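Local coordinates for protein discoidin-2 (Dictyostelium discoideum, PDB 2VMD) that binds galactose and N-acetylgalactosamine as a trimeric, calcium-containing lectin and may take part in spore coat formation, at residues K207-T212 and A242-T247. Sequence-based numbering, arbitrary orientation.
With MBG (methyl beta-D-galactopyranoside), chain D.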
# COMPACT_ATOMS: atom_id res chain seq x y z
N LYS A 207 -20.43 22.62 -14.95
CA LYS A 207 -20.97 23.88 -15.48
C LYS A 207 -21.56 23.72 -16.86
O LYS A 207 -20.87 23.21 -17.77
CB LYS A 207 -19.90 24.96 -15.57
CG LYS A 207 -20.39 26.24 -16.23
CD LYS A 207 -19.22 27.14 -16.63
CE LYS A 207 -19.71 28.50 -16.94
NZ LYS A 207 -18.56 29.44 -17.18
N VAL A 208 -22.80 24.19 -17.03
CA VAL A 208 -23.45 24.31 -18.32
C VAL A 208 -23.88 25.76 -18.54
O VAL A 208 -24.58 26.35 -17.69
CB VAL A 208 -24.68 23.36 -18.43
CG1 VAL A 208 -25.55 23.69 -19.68
CG2 VAL A 208 -24.21 21.93 -18.48
N ASP A 209 -23.41 26.32 -19.65
CA ASP A 209 -23.84 27.63 -20.16
C ASP A 209 -24.13 27.43 -21.65
O ASP A 209 -23.23 27.54 -22.51
CB ASP A 209 -22.73 28.65 -19.96
CG ASP A 209 -23.17 30.07 -20.21
OD1 ASP A 209 -24.31 30.29 -20.69
OD2 ASP A 209 -22.33 30.99 -19.95
N ALA A 210 -25.38 27.10 -21.95
CA ALA A 210 -25.74 26.66 -23.29
C ALA A 210 -27.17 27.06 -23.66
O ALA A 210 -28.05 27.16 -22.79
CB ALA A 210 -25.57 25.14 -23.41
N HIS A 211 -27.39 27.24 -24.95
CA HIS A 211 -28.72 27.56 -25.45
C HIS A 211 -29.38 26.32 -26.06
O HIS A 211 -28.74 25.55 -26.79
CB HIS A 211 -28.62 28.66 -26.52
CG HIS A 211 -29.87 29.47 -26.67
ND1 HIS A 211 -30.16 30.56 -25.87
CD2 HIS A 211 -30.92 29.35 -27.52
CE1 HIS A 211 -31.33 31.07 -26.23
NE2 HIS A 211 -31.81 30.36 -27.22
N THR A 212 -30.66 26.12 -25.73
CA THR A 212 -31.49 25.10 -26.39
C THR A 212 -31.71 25.42 -27.87
O THR A 212 -31.55 26.55 -28.32
CB THR A 212 -32.86 24.88 -25.65
OG1 THR A 212 -33.62 26.10 -25.64
CG2 THR A 212 -32.62 24.43 -24.21
N ALA A 242 -26.16 26.29 -29.34
CA ALA A 242 -25.07 27.22 -29.11
C ALA A 242 -24.60 27.00 -27.67
O ALA A 242 -25.35 27.26 -26.73
CB ALA A 242 -25.56 28.65 -29.31
N VAL A 243 -23.40 26.47 -27.52
CA VAL A 243 -22.83 26.21 -26.19
C VAL A 243 -21.84 27.32 -25.93
O VAL A 243 -20.85 27.45 -26.67
CB VAL A 243 -22.13 24.84 -26.15
CG1 VAL A 243 -21.42 24.64 -24.78
CG2 VAL A 243 -23.12 23.69 -26.46
N TYR A 244 -22.12 28.11 -24.89
CA TYR A 244 -21.31 29.27 -24.47
C TYR A 244 -20.09 28.83 -23.65
O TYR A 244 -18.96 29.28 -23.92
CB TYR A 244 -22.17 30.26 -23.69
CG TYR A 244 -21.59 31.64 -23.45
CD1 TYR A 244 -21.98 32.72 -24.24
CD2 TYR A 244 -20.68 31.87 -22.41
CE1 TYR A 244 -21.46 34.00 -24.01
CE2 TYR A 244 -20.17 33.13 -22.16
CZ TYR A 244 -20.56 34.19 -22.97
OH TYR A 244 -20.03 35.46 -22.71
N ASP A 245 -20.31 27.90 -22.71
CA ASP A 245 -19.19 27.26 -21.99
C ASP A 245 -19.67 25.96 -21.37
O ASP A 245 -20.86 25.83 -21.06
CB ASP A 245 -18.68 28.19 -20.88
CG ASP A 245 -17.22 27.91 -20.45
OD1 ASP A 245 -16.47 27.17 -21.14
OD2 ASP A 245 -16.80 28.49 -19.42
N LEU A 246 -18.72 25.04 -21.13
CA LEU A 246 -18.99 23.80 -20.40
C LEU A 246 -17.73 23.57 -19.57
O LEU A 246 -16.63 23.91 -20.01
CB LEU A 246 -19.17 22.62 -21.37
CG LEU A 246 -20.46 22.38 -22.16
CD1 LEU A 246 -20.28 21.27 -23.26
CD2 LEU A 246 -21.63 22.09 -21.24
N THR A 247 -17.89 23.06 -18.34
CA THR A 247 -16.71 22.69 -17.50
C THR A 247 -16.88 21.24 -17.00
O THR A 247 -17.96 20.89 -16.53
CB THR A 247 -16.55 23.63 -16.28
OG1 THR A 247 -16.48 24.99 -16.72
CG2 THR A 247 -15.28 23.29 -15.42
C1 MBG D . -24.68 36.34 -20.97
C2 MBG D . -24.08 35.50 -19.82
C3 MBG D . -23.26 34.36 -20.43
C4 MBG D . -24.12 33.54 -21.40
C5 MBG D . -24.76 34.49 -22.42
C6 MBG D . -25.67 33.73 -23.38
C7 MBG D . -25.87 37.38 -19.15
O1 MBG D . -25.39 37.52 -20.52
O2 MBG D . -23.22 36.23 -18.94
O3 MBG D . -22.70 33.56 -19.37
O4 MBG D . -25.13 32.83 -20.67
O5 MBG D . -25.55 35.49 -21.76
O6 MBG D . -26.01 34.59 -24.48
O HOH W 1 -29.04 27.41 -29.62
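The galactose site of the H-type lectin domain is built here on a classic beta bulge, where Asp209 faces both Tyr244 and Asp245 across antiparallel strands. Asp209 O accepts two backbone N-H groups in its carbonyl plane, from Tyr244 N at 2.7 Å and Asp245 N at 2.9 Å. At the bulge the Tyr244 side chain lies alongside that of Asp209, carboxylate and ring planes 30° apart. With CG anti to the backbone N (chi1 -169°), Asp209 presents both oxygens to methyl beta-D-galactopyranoside: OD1 accepts from sugar O4 and OD2 from O3, each at 2.7 Å. Sugar C4 lies over the Tyr244 ring centre, 3.6 Å above its plane, consistent with CH-pi contact. Arg218 NE and Trp238 NE1 of a neighbouring subunit are also hydrogen-bonded to the sugar, and Gln216 of that subunit donates to Asp209 OD1. Beyond the bulge, the extended Lys207 chain crosses Asp245 at about a right angle, its NZ forming a salt bridge 3.0 Å from OD2, on the anti side and somewhat out of the carboxylate plane; Gly172 N holds OD1. On the reverse face Val208 CG2 packs 3.8 Å from Leu246 CD2, against Trp219 of the same chain. An aspartate receiving O3 and O4, beside an aromatic ring under the sugar and completed by a neighbouring subunit, forms this trimeric H-type lectin's galactose site.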